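Local coordinates for OxsB protein (Bacillus megaterium, PDB 5UL3) that rearranges dAMP by oxidative ring contraction into an oxetane aldehyde, using cobalamin, a [4Fe-4S] cluster and S-adenosylmethionine, in the biosynthesis of oxetanocin A, at residues L443-K448 and Q478-L483; I474-L479 and N592-C597; N485-L490 and S649-S654; L558-R561 and L567-N570. One frame throughout, in Å; residues are numbered along the deposited sequence.

How the contacts relate
Contacts 1 to 3 gather round the loop between strand 470-473, at one edge of the six-stranded sheet of the radical SAM domain, and helix 484-493. Contacts 1 and 2, centred about 11 Å apart, share Q478 and L479: one joins the loop to the end of helix 440-445, the other to helix 588-617. Contact 3, centred about 15 Å from contact 2, carries on along helix 484-493 to the start of helix 652-664. R445 joins all three through D477 and N485. Along the chain the segments of contacts 2 and 3 alternate, and contact 4 is nested within both, touching L479 through T559. The barrel's last strand is thus followed by a region packed against the C-terminal helices.

Contact 1: residues L443-K448 and Q478-L483; sequences LKRYGK and QLMKGL
R445 sets its guanidinium against M480 in a packing contact without a hydrogen bond between the two segments. The side chains cross at about a right angle. M480 CA lies over one guanidinium face, 3.8 Å above its plane and toward the rim, while R445 NH2 meets M480 CB at 3.5 Å and M480 CG at 3.6 Å. M480 carries CG anti to its backbone N (chi1 -174°), and the bend at chi3 (-64°) leaves M480 CE 3.8 Å from R445 NH2. Behind the charged head, R445 CD rests on L479 CB at 4.2 Å. Arginine suits the place because it has both a greasy stem and a flat cation.

The contact belongs to the radical SAM domain, a partial TIM barrel: helix 440-445 follows strand 432-436, and the loop 478-483 follows strand 470-473. The helix ends in a Schellman motif, G447 N donating to K444 O and K448 N to L443 O, with G447 at the positive phi that glycine tolerates easily.

The polar partners of the cation lie beyond the two segments: R445 NH2 makes a salt bridge with D477 OD1 and a hydrogen bond with N485 OD1. R445 stands about 10 Å, side chain to side chain, from E436, which binds S-adenosylmethionine.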
# COMPACT_ATOMS: atom_id res chain seq x y z
N LEU A 443 -7.77 11.67 -19.83
CA LEU A 443 -8.12 10.32 -19.40
C LEU A 443 -7.66 9.29 -20.43
O LEU A 443 -7.20 8.19 -20.07
CB LEU A 443 -9.62 10.20 -19.17
CG LEU A 443 -10.09 10.83 -17.84
CD1 LEU A 443 -11.59 10.99 -17.85
CD2 LEU A 443 -9.64 9.95 -16.65
N LYS A 444 -7.77 9.62 -21.72
CA LYS A 444 -7.32 8.68 -22.73
C LYS A 444 -5.79 8.57 -22.75
O LYS A 444 -5.25 7.47 -22.93
CB LYS A 444 -7.87 9.11 -24.10
CG LYS A 444 -7.69 8.07 -25.18
CD LYS A 444 -8.35 8.54 -26.47
CE LYS A 444 -7.55 8.12 -27.70
NZ LYS A 444 -7.94 8.94 -28.88
N ARG A 445 -5.07 9.70 -22.61
CA ARG A 445 -3.62 9.64 -22.50
C ARG A 445 -3.20 8.83 -21.29
O ARG A 445 -2.15 8.17 -21.30
CB ARG A 445 -3.01 11.04 -22.37
CG ARG A 445 -3.05 11.91 -23.62
CD ARG A 445 -2.00 13.01 -23.50
NE ARG A 445 -2.23 13.96 -22.40
CZ ARG A 445 -3.17 14.90 -22.40
NH1 ARG A 445 -4.01 15.04 -23.43
NH2 ARG A 445 -3.27 15.72 -21.36
N TYR A 446 -4.01 8.86 -20.23
CA TYR A 446 -3.77 8.08 -19.02
C TYR A 446 -4.21 6.62 -19.15
O TYR A 446 -3.96 5.82 -18.24
CB TYR A 446 -4.50 8.74 -17.84
CG TYR A 446 -3.88 10.04 -17.34
CD1 TYR A 446 -2.70 10.54 -17.89
CD2 TYR A 446 -4.47 10.74 -16.30
CE1 TYR A 446 -2.15 11.72 -17.42
CE2 TYR A 446 -3.94 11.93 -15.84
CZ TYR A 446 -2.76 12.40 -16.38
OH TYR A 446 -2.23 13.57 -15.89
N GLY A 447 -4.82 6.25 -20.28
CA GLY A 447 -5.30 4.89 -20.46
C GLY A 447 -6.35 4.45 -19.47
O GLY A 447 -6.49 3.25 -19.22
N LYS A 448 -7.12 5.40 -18.91
CA LYS A 448 -8.06 5.09 -17.84
C LYS A 448 -9.33 4.43 -18.34
O LYS A 448 -10.00 3.72 -17.58
CB LYS A 448 -8.43 6.35 -17.05
CG LYS A 448 -7.29 7.00 -16.27
CD LYS A 448 -6.72 6.07 -15.19
CE LYS A 448 -7.78 5.57 -14.23
NZ LYS A 448 -7.15 4.91 -13.04
N GLN A 478 3.14 15.53 -19.03
CA GLN A 478 4.17 16.12 -19.88
C GLN A 478 3.76 16.16 -21.35
O GLN A 478 4.27 17.00 -22.09
CB GLN A 478 5.49 15.35 -19.71
CG GLN A 478 6.19 15.59 -18.37
CD GLN A 478 5.71 14.67 -17.24
OE1 GLN A 478 4.72 13.95 -17.38
NE2 GLN A 478 6.44 14.69 -16.13
N LEU A 479 2.85 15.30 -21.78
CA LEU A 479 2.45 15.29 -23.18
C LEU A 479 1.27 16.21 -23.47
O LEU A 479 0.82 16.26 -24.62
CB LEU A 479 2.13 13.86 -23.64
CG LEU A 479 3.33 12.91 -23.51
CD1 LEU A 479 3.00 11.50 -23.99
CD2 LEU A 479 4.53 13.48 -24.26
N MET A 480 0.77 16.94 -22.47
CA MET A 480 -0.36 17.82 -22.67
C MET A 480 0.05 19.03 -23.51
O MET A 480 1.05 19.69 -23.23
CB MET A 480 -0.90 18.32 -21.32
CG MET A 480 -2.20 19.15 -21.44
SD MET A 480 -2.62 19.94 -19.87
CE MET A 480 -2.93 18.48 -18.83
N LYS A 481 -0.76 19.32 -24.52
CA LYS A 481 -0.53 20.45 -25.42
C LYS A 481 -1.64 21.46 -25.23
O LYS A 481 -2.82 21.13 -25.37
CB LYS A 481 -0.46 19.98 -26.88
CG LYS A 481 0.79 19.19 -27.20
CD LYS A 481 0.93 18.89 -28.68
CE LYS A 481 2.28 18.25 -28.97
NZ LYS A 481 2.42 17.90 -30.41
N GLY A 482 -1.26 22.70 -24.92
CA GLY A 482 -2.21 23.76 -24.70
C GLY A 482 -2.85 23.68 -23.33
O GLY A 482 -2.57 22.79 -22.53
N LEU A 483 -3.77 24.61 -23.08
CA LEU A 483 -4.41 24.77 -21.78
C LEU A 483 -5.78 24.12 -21.69
O LEU A 483 -6.37 24.10 -20.60
CB LEU A 483 -4.52 26.26 -21.43
CG LEU A 483 -3.21 27.03 -21.29
CD1 LEU A 483 -3.45 28.54 -21.17
CD2 LEU A 483 -2.40 26.54 -20.09

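Contact 2: residues I474-L479 and N592-C597; sequences IMFDQL and NLSEAC
The hydroxyls of S594 and S543, the latter outside the two segments, are hydrogen-bonded, while the carbon atoms of S594 face F476. With its OG anti to the backbone N (chi1 163°), S594 directs the hydroxyl to S543. Its CB lies 3.9 Å from F476 CG.

The phenyl ring of F476 lies flat on helix 588-617, which packs here on the loop after strand 470-473 of the radical SAM domain. S594 CA sits 4.0 Å from the F476 ring centroid and only 6° off the ring normal, a CH-pi contact that a small serine permits because no bulky side chain holds the helix away. The opposite face is covered by M475 CG from the neighbouring residue. Around the ring, L593 CB approaches F476 CE1 at 4.0 Å, and C597 SG meets F476 CZ at 3.7 Å in an oblique sulfur-aromatic contact. L486 of helix 484-493 and L641 of helix 620-648 also touch F476, whose backbone is hydrogen-bonded to A542 and M544.

Across these segments the contact is therefore apolar, with CH-pi and sulfur-aromatic components, and with both faces covered the aromatic ring should have little room to tilt.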
# COMPACT_ATOMS: atom_id res chain seq x y z
N ILE A 474 -4.18 13.71 -11.27
CA ILE A 474 -2.89 14.13 -11.80
C ILE A 474 -3.17 15.27 -12.77
O ILE A 474 -3.47 15.02 -13.94
CB ILE A 474 -2.16 12.97 -12.50
CG1 ILE A 474 -2.11 11.74 -11.58
CG2 ILE A 474 -0.76 13.38 -12.86
CD1 ILE A 474 -1.78 10.45 -12.35
N MET A 475 -3.09 16.50 -12.28
CA MET A 475 -3.50 17.68 -13.05
C MET A 475 -2.63 17.86 -14.29
O MET A 475 -3.15 18.04 -15.40
CB MET A 475 -3.42 18.92 -12.15
CG MET A 475 -3.61 20.28 -12.88
SD MET A 475 -5.29 20.44 -13.51
CE MET A 475 -6.20 20.66 -11.97
N PHE A 476 -1.32 17.81 -14.13
CA PHE A 476 -0.35 18.09 -15.18
C PHE A 476 0.27 16.81 -15.71
O PHE A 476 0.62 15.91 -14.94
CB PHE A 476 0.76 19.00 -14.64
CG PHE A 476 0.26 20.31 -14.08
CD1 PHE A 476 -0.11 21.35 -14.93
CD2 PHE A 476 0.20 20.52 -12.71
CE1 PHE A 476 -0.54 22.57 -14.43
CE2 PHE A 476 -0.24 21.74 -12.19
CZ PHE A 476 -0.61 22.77 -13.06
N ASP A 477 0.40 16.70 -17.04
CA ASP A 477 1.21 15.62 -17.59
C ASP A 477 1.99 16.15 -18.79
O ASP A 477 1.56 17.08 -19.47
CB ASP A 477 0.38 14.38 -17.98
CG ASP A 477 -0.49 14.59 -19.21
OD1 ASP A 477 -1.42 15.42 -19.14
OD2 ASP A 477 -0.29 13.87 -20.22
N GLN A 478 3.14 15.53 -19.03
CA GLN A 478 4.17 16.12 -19.88
C GLN A 478 3.76 16.16 -21.35
O GLN A 478 4.27 17.00 -22.09
CB GLN A 478 5.49 15.35 -19.71
CG GLN A 478 6.19 15.59 -18.37
CD GLN A 478 5.71 14.67 -17.24
OE1 GLN A 478 4.72 13.95 -17.38
NE2 GLN A 478 6.44 14.69 -16.13
N LEU A 479 2.85 15.30 -21.78
CA LEU A 479 2.45 15.29 -23.18
C LEU A 479 1.27 16.21 -23.47
O LEU A 479 0.82 16.26 -24.62
CB LEU A 479 2.13 13.86 -23.64
CG LEU A 479 3.33 12.91 -23.51
CD1 LEU A 479 3.00 11.50 -23.99
CD2 LEU A 479 4.53 13.48 -24.26
N ASN A 592 5.95 25.26 -17.25
CA ASN A 592 6.11 26.39 -16.33
C ASN A 592 5.00 26.42 -15.29
O ASN A 592 5.25 26.77 -14.13
CB ASN A 592 6.14 27.71 -17.11
CG ASN A 592 7.37 27.86 -17.97
OD1 ASN A 592 8.36 27.14 -17.80
ND2 ASN A 592 7.32 28.80 -18.91
N LEU A 593 3.78 26.07 -15.68
CA LEU A 593 2.68 26.06 -14.73
C LEU A 593 2.86 24.95 -13.70
O LEU A 593 2.59 25.15 -12.50
CB LEU A 593 1.36 25.89 -15.47
CG LEU A 593 0.84 27.08 -16.27
CD1 LEU A 593 -0.32 26.59 -17.13
CD2 LEU A 593 0.39 28.18 -15.34
N SER A 594 3.32 23.78 -14.14
CA SER A 594 3.60 22.69 -13.22
C SER A 594 4.71 23.07 -12.25
O SER A 594 4.59 22.85 -11.04
CB SER A 594 3.98 21.43 -14.01
OG SER A 594 4.64 20.48 -13.17
N GLU A 595 5.79 23.68 -12.76
CA GLU A 595 6.87 24.13 -11.89
C GLU A 595 6.38 25.15 -10.87
O GLU A 595 6.75 25.07 -9.69
CB GLU A 595 8.00 24.72 -12.73
CG GLU A 595 9.21 25.17 -11.93
CD GLU A 595 10.27 25.86 -12.79
OE1 GLU A 595 9.98 26.92 -13.37
OE2 GLU A 595 11.40 25.33 -12.88
N ALA A 596 5.57 26.12 -11.30
CA ALA A 596 5.08 27.13 -10.37
C ALA A 596 4.23 26.49 -9.27
O ALA A 596 4.32 26.89 -8.11
CB ALA A 596 4.26 28.19 -11.10
N CYS A 597 3.40 25.52 -9.63
CA CYS A 597 2.58 24.85 -8.62
C CYS A 597 3.44 24.08 -7.63
O CYS A 597 3.14 24.05 -6.43
CB CYS A 597 1.55 23.95 -9.30
SG CYS A 597 0.21 24.86 -10.09

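Contact 3: residues N485-L490 and S649-S654; sequences NLKENL and SPDKES
K487 reaches across from helix 484-493 and donates two hydrogen bonds to S649, through NZ to OG at 2.7 Å and through NZ to the carbonyl O at 3.2 Å. The second, longer bond comes to the carbonyl oxygen 34° out of the carbonyl plane. A lysine is long enough for the task because its chain is extended beyond CG, carrying the ammonium clear of the helix. D651 OD2 adds a long salt bridge to K487 NZ at 3.8 Å, so that one ammonium group gathers three oxygens from the same short turn.

The other carboxylate oxygen of D651 has separate work. D651 is the N-cap of helix 652-664, and its OD1 accepts from S654 N at 2.8 Å, nearly straight at 167°. Its CG stands between the backbone N and the carbonyl carbon (chi1 59°), which brings the carboxylate round to the first turn of the helix. Aspartate thus suits the place twice over, closing a helix start with one oxygen and facing a cation with the other.

Packing is slight. The lysine stem touches V645 of helix 620-648, and S649 CB meets L483 CD1 at 3.8 Å.

Away from the annotated sites, a single ammonium group links helix 484-493 of the radical SAM core to the start of helix 652-664 among the C-terminal helices. Its charge, like the helix N-terminus, would probably favour an ionised D651.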
# COMPACT_ATOMS: atom_id res chain seq x y z
N ASN A 485 -6.99 21.05 -21.60
CA ASN A 485 -7.18 19.98 -20.61
C ASN A 485 -7.16 20.52 -19.18
O ASN A 485 -7.87 19.99 -18.31
CB ASN A 485 -6.10 18.90 -20.74
CG ASN A 485 -6.21 18.10 -22.03
OD1 ASN A 485 -5.34 17.29 -22.32
ND2 ASN A 485 -7.25 18.33 -22.82
N LEU A 486 -6.38 21.57 -18.91
CA LEU A 486 -6.40 22.16 -17.57
C LEU A 486 -7.74 22.82 -17.30
O LEU A 486 -8.30 22.68 -16.21
CB LEU A 486 -5.26 23.16 -17.39
CG LEU A 486 -3.81 22.66 -17.57
CD1 LEU A 486 -2.83 23.81 -17.41
CD2 LEU A 486 -3.47 21.49 -16.61
N LYS A 487 -8.27 23.56 -18.28
CA LYS A 487 -9.59 24.16 -18.10
C LYS A 487 -10.65 23.09 -17.86
O LYS A 487 -11.53 23.26 -17.01
CB LYS A 487 -9.96 25.01 -19.32
CG LYS A 487 -9.02 26.18 -19.52
CD LYS A 487 -9.54 27.11 -20.63
CE LYS A 487 -8.70 28.37 -20.74
NZ LYS A 487 -9.21 29.32 -21.78
N GLU A 488 -10.59 22.00 -18.62
CA GLU A 488 -11.53 20.90 -18.43
C GLU A 488 -11.38 20.30 -17.03
O GLU A 488 -12.37 19.98 -16.37
CB GLU A 488 -11.32 19.82 -19.49
CG GLU A 488 -11.68 20.26 -20.92
CD GLU A 488 -10.93 19.47 -21.99
OE1 GLU A 488 -10.42 18.37 -21.68
OE2 GLU A 488 -10.84 19.94 -23.14
N ASN A 489 -10.14 20.14 -16.57
CA ASN A 489 -9.90 19.62 -15.23
C ASN A 489 -10.48 20.53 -14.16
O ASN A 489 -11.13 20.07 -13.22
CB ASN A 489 -8.40 19.44 -15.01
CG ASN A 489 -7.89 18.14 -15.58
OD1 ASN A 489 -8.67 17.27 -15.94
ND2 ASN A 489 -6.58 18.00 -15.64
N LEU A 490 -10.20 21.83 -14.26
CA LEU A 490 -10.69 22.79 -13.28
C LEU A 490 -12.21 22.79 -13.22
O LEU A 490 -12.80 22.81 -12.12
CB LEU A 490 -10.16 24.18 -13.61
CG LEU A 490 -8.65 24.41 -13.49
CD1 LEU A 490 -8.28 25.73 -14.16
CD2 LEU A 490 -8.23 24.41 -12.01
N SER A 649 -5.12 32.85 -20.57
CA SER A 649 -6.20 32.57 -21.52
C SER A 649 -7.51 32.93 -20.86
O SER A 649 -8.27 32.06 -20.42
CB SER A 649 -6.17 31.11 -21.97
OG SER A 649 -7.25 30.79 -22.82
N PRO A 650 -7.82 34.22 -20.76
CA PRO A 650 -9.04 34.63 -20.06
C PRO A 650 -10.30 34.24 -20.83
O PRO A 650 -10.29 34.11 -22.06
CB PRO A 650 -8.91 36.16 -19.96
CG PRO A 650 -7.97 36.53 -21.05
CD PRO A 650 -7.02 35.38 -21.21
N ASP A 651 -11.36 33.99 -20.07
CA ASP A 651 -12.71 33.85 -20.60
C ASP A 651 -13.66 34.42 -19.56
O ASP A 651 -13.30 34.58 -18.39
CB ASP A 651 -13.06 32.39 -20.94
CG ASP A 651 -12.95 31.47 -19.74
OD1 ASP A 651 -13.88 31.45 -18.90
OD2 ASP A 651 -11.94 30.75 -19.64
N LYS A 652 -14.89 34.72 -19.99
CA LYS A 652 -15.83 35.44 -19.13
C LYS A 652 -16.32 34.58 -17.98
O LYS A 652 -16.54 35.09 -16.87
CB LYS A 652 -17.02 35.95 -19.95
CG LYS A 652 -16.71 37.14 -20.84
CD LYS A 652 -17.91 37.51 -21.69
CE LYS A 652 -17.56 38.59 -22.71
NZ LYS A 652 -18.69 38.84 -23.65
N GLU A 653 -16.52 33.28 -18.22
CA GLU A 653 -17.00 32.39 -17.17
C GLU A 653 -16.00 32.31 -16.02
O GLU A 653 -16.37 32.42 -14.84
CB GLU A 653 -17.28 31.00 -17.74
CG GLU A 653 -18.49 30.92 -18.66
CD GLU A 653 -18.12 30.73 -20.13
OE1 GLU A 653 -16.91 30.75 -20.45
OE2 GLU A 653 -19.05 30.56 -20.95
N SER A 654 -14.72 32.12 -16.35
CA SER A 654 -13.70 32.07 -15.31
C SER A 654 -13.53 33.42 -14.63
O SER A 654 -13.24 33.47 -13.43
CB SER A 654 -12.37 31.60 -15.90
OG SER A 654 -12.49 30.28 -16.40

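Contact 4: residues L558-R561 and L567-N570; sequences LTER and LIMN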
# COMPACT_ATOMS: atom_id res chain seq x y z
N LEU A 558 8.46 8.06 -27.70
CA LEU A 558 8.00 8.13 -29.09
C LEU A 558 7.78 9.57 -29.53
O LEU A 558 8.00 9.90 -30.70
CB LEU A 558 6.72 7.31 -29.25
CG LEU A 558 6.16 7.03 -30.64
CD1 LEU A 558 5.64 5.61 -30.70
CD2 LEU A 558 5.06 8.02 -31.01
N THR A 559 7.34 10.44 -28.61
CA THR A 559 7.22 11.86 -28.93
C THR A 559 8.58 12.52 -29.09
O THR A 559 8.73 13.44 -29.91
CB THR A 559 6.40 12.57 -27.85
OG1 THR A 559 5.13 11.91 -27.71
CG2 THR A 559 6.15 14.02 -28.21
N GLU A 560 9.59 12.07 -28.33
CA GLU A 560 10.94 12.61 -28.49
C GLU A 560 11.43 12.42 -29.92
O GLU A 560 12.05 13.32 -30.50
CB GLU A 560 11.90 11.94 -27.51
CG GLU A 560 11.82 12.43 -26.08
CD GLU A 560 12.83 11.74 -25.19
OE1 GLU A 560 13.03 10.52 -25.36
OE2 GLU A 560 13.43 12.42 -24.32
N ARG A 561 11.17 11.25 -30.50
CA ARG A 561 11.56 11.00 -31.88
C ARG A 561 10.67 11.75 -32.86
O ARG A 561 11.15 12.41 -33.78
CB ARG A 561 11.52 9.50 -32.17
CG ARG A 561 12.49 8.68 -31.33
CD ARG A 561 12.45 7.21 -31.72
NE ARG A 561 13.58 6.47 -31.17
CZ ARG A 561 13.57 5.82 -30.01
NH1 ARG A 561 12.47 5.80 -29.28
NH2 ARG A 561 14.66 5.18 -29.60
N LEU A 567 13.02 15.28 -24.03
CA LEU A 567 12.13 15.48 -22.90
C LEU A 567 12.59 14.76 -21.64
O LEU A 567 12.38 15.28 -20.54
CB LEU A 567 10.71 15.01 -23.25
CG LEU A 567 10.00 15.74 -24.39
CD1 LEU A 567 8.69 15.07 -24.74
CD2 LEU A 567 9.77 17.20 -24.04
N ILE A 568 13.21 13.59 -21.77
CA ILE A 568 13.67 12.83 -20.61
C ILE A 568 15.09 13.27 -20.28
O ILE A 568 16.02 13.06 -21.07
CB ILE A 568 13.61 11.32 -20.88
CG1 ILE A 568 12.18 10.90 -21.24
CG2 ILE A 568 14.10 10.55 -19.65
CD1 ILE A 568 12.02 9.43 -21.55
N MET A 569 15.26 13.87 -19.10
CA MET A 569 16.56 14.38 -18.66
C MET A 569 17.44 13.22 -18.19
O MET A 569 17.14 12.04 -18.42
CB MET A 569 16.35 15.43 -17.57
CG MET A 569 15.36 16.52 -17.96
SD MET A 569 15.70 17.23 -19.59
CE MET A 569 17.31 17.97 -19.31
N ASN A 570 18.56 13.55 -17.54
CA ASN A 570 19.54 12.55 -17.10
C ASN A 570 19.98 11.68 -18.28
O ASN A 570 20.24 10.48 -18.14
CB ASN A 570 19.00 11.70 -15.94
CG ASN A 570 20.07 10.88 -15.25
OD1 ASN A 570 21.27 11.08 -15.46
ND2 ASN A 570 19.64 9.93 -14.40
O HOH W 1 16.50 12.14 -24.30
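E560 uses a single carboxylate oxygen, OE2, to hold two successive backbone amides. I568 N donates to E560 OE2 at 2.8 Å in an almost straight bond (172°), while L567 N reaches the same E560 OE2 at 2.9 Å with a more bent approach (151°). The L567 amide uses the anti lone pair; that of I568 also comes from the anti side but lies 35° out of the carboxylate plane. A water donates to E560 OE2 at 3.1 Å as well and makes a weak bond to I568 O, closing a small ring of polar links. Glutamate suits the site: its stem runs extended beyond CG to span the gap, and two amide donors and a water donor on OE2 would probably favour the ionised carboxylate.

The loop after helix 551-563 runs here roughly across the helix direction, and E560, in the last turn of the helix, holds two amides of that loop. L567 and M569 also make backbone hydrogen bonds with S584 and A582.

Carbon contacts flank the carboxylate. The side chains of E560 and L567 slide past each other in opposite directions, with E560 CG 4.0 Å from L567 CB. I568 crosses E560 at about a right angle and packs its CG1 against the carboxylate oxygen E560 OE2 at 3.7 Å. The methyl T559 CG2 meets L567 CD1 at 4.4 Å, while the hydroxyl of T559 bonds back to M555 O. V556 of the same helix also touches L567 and I568.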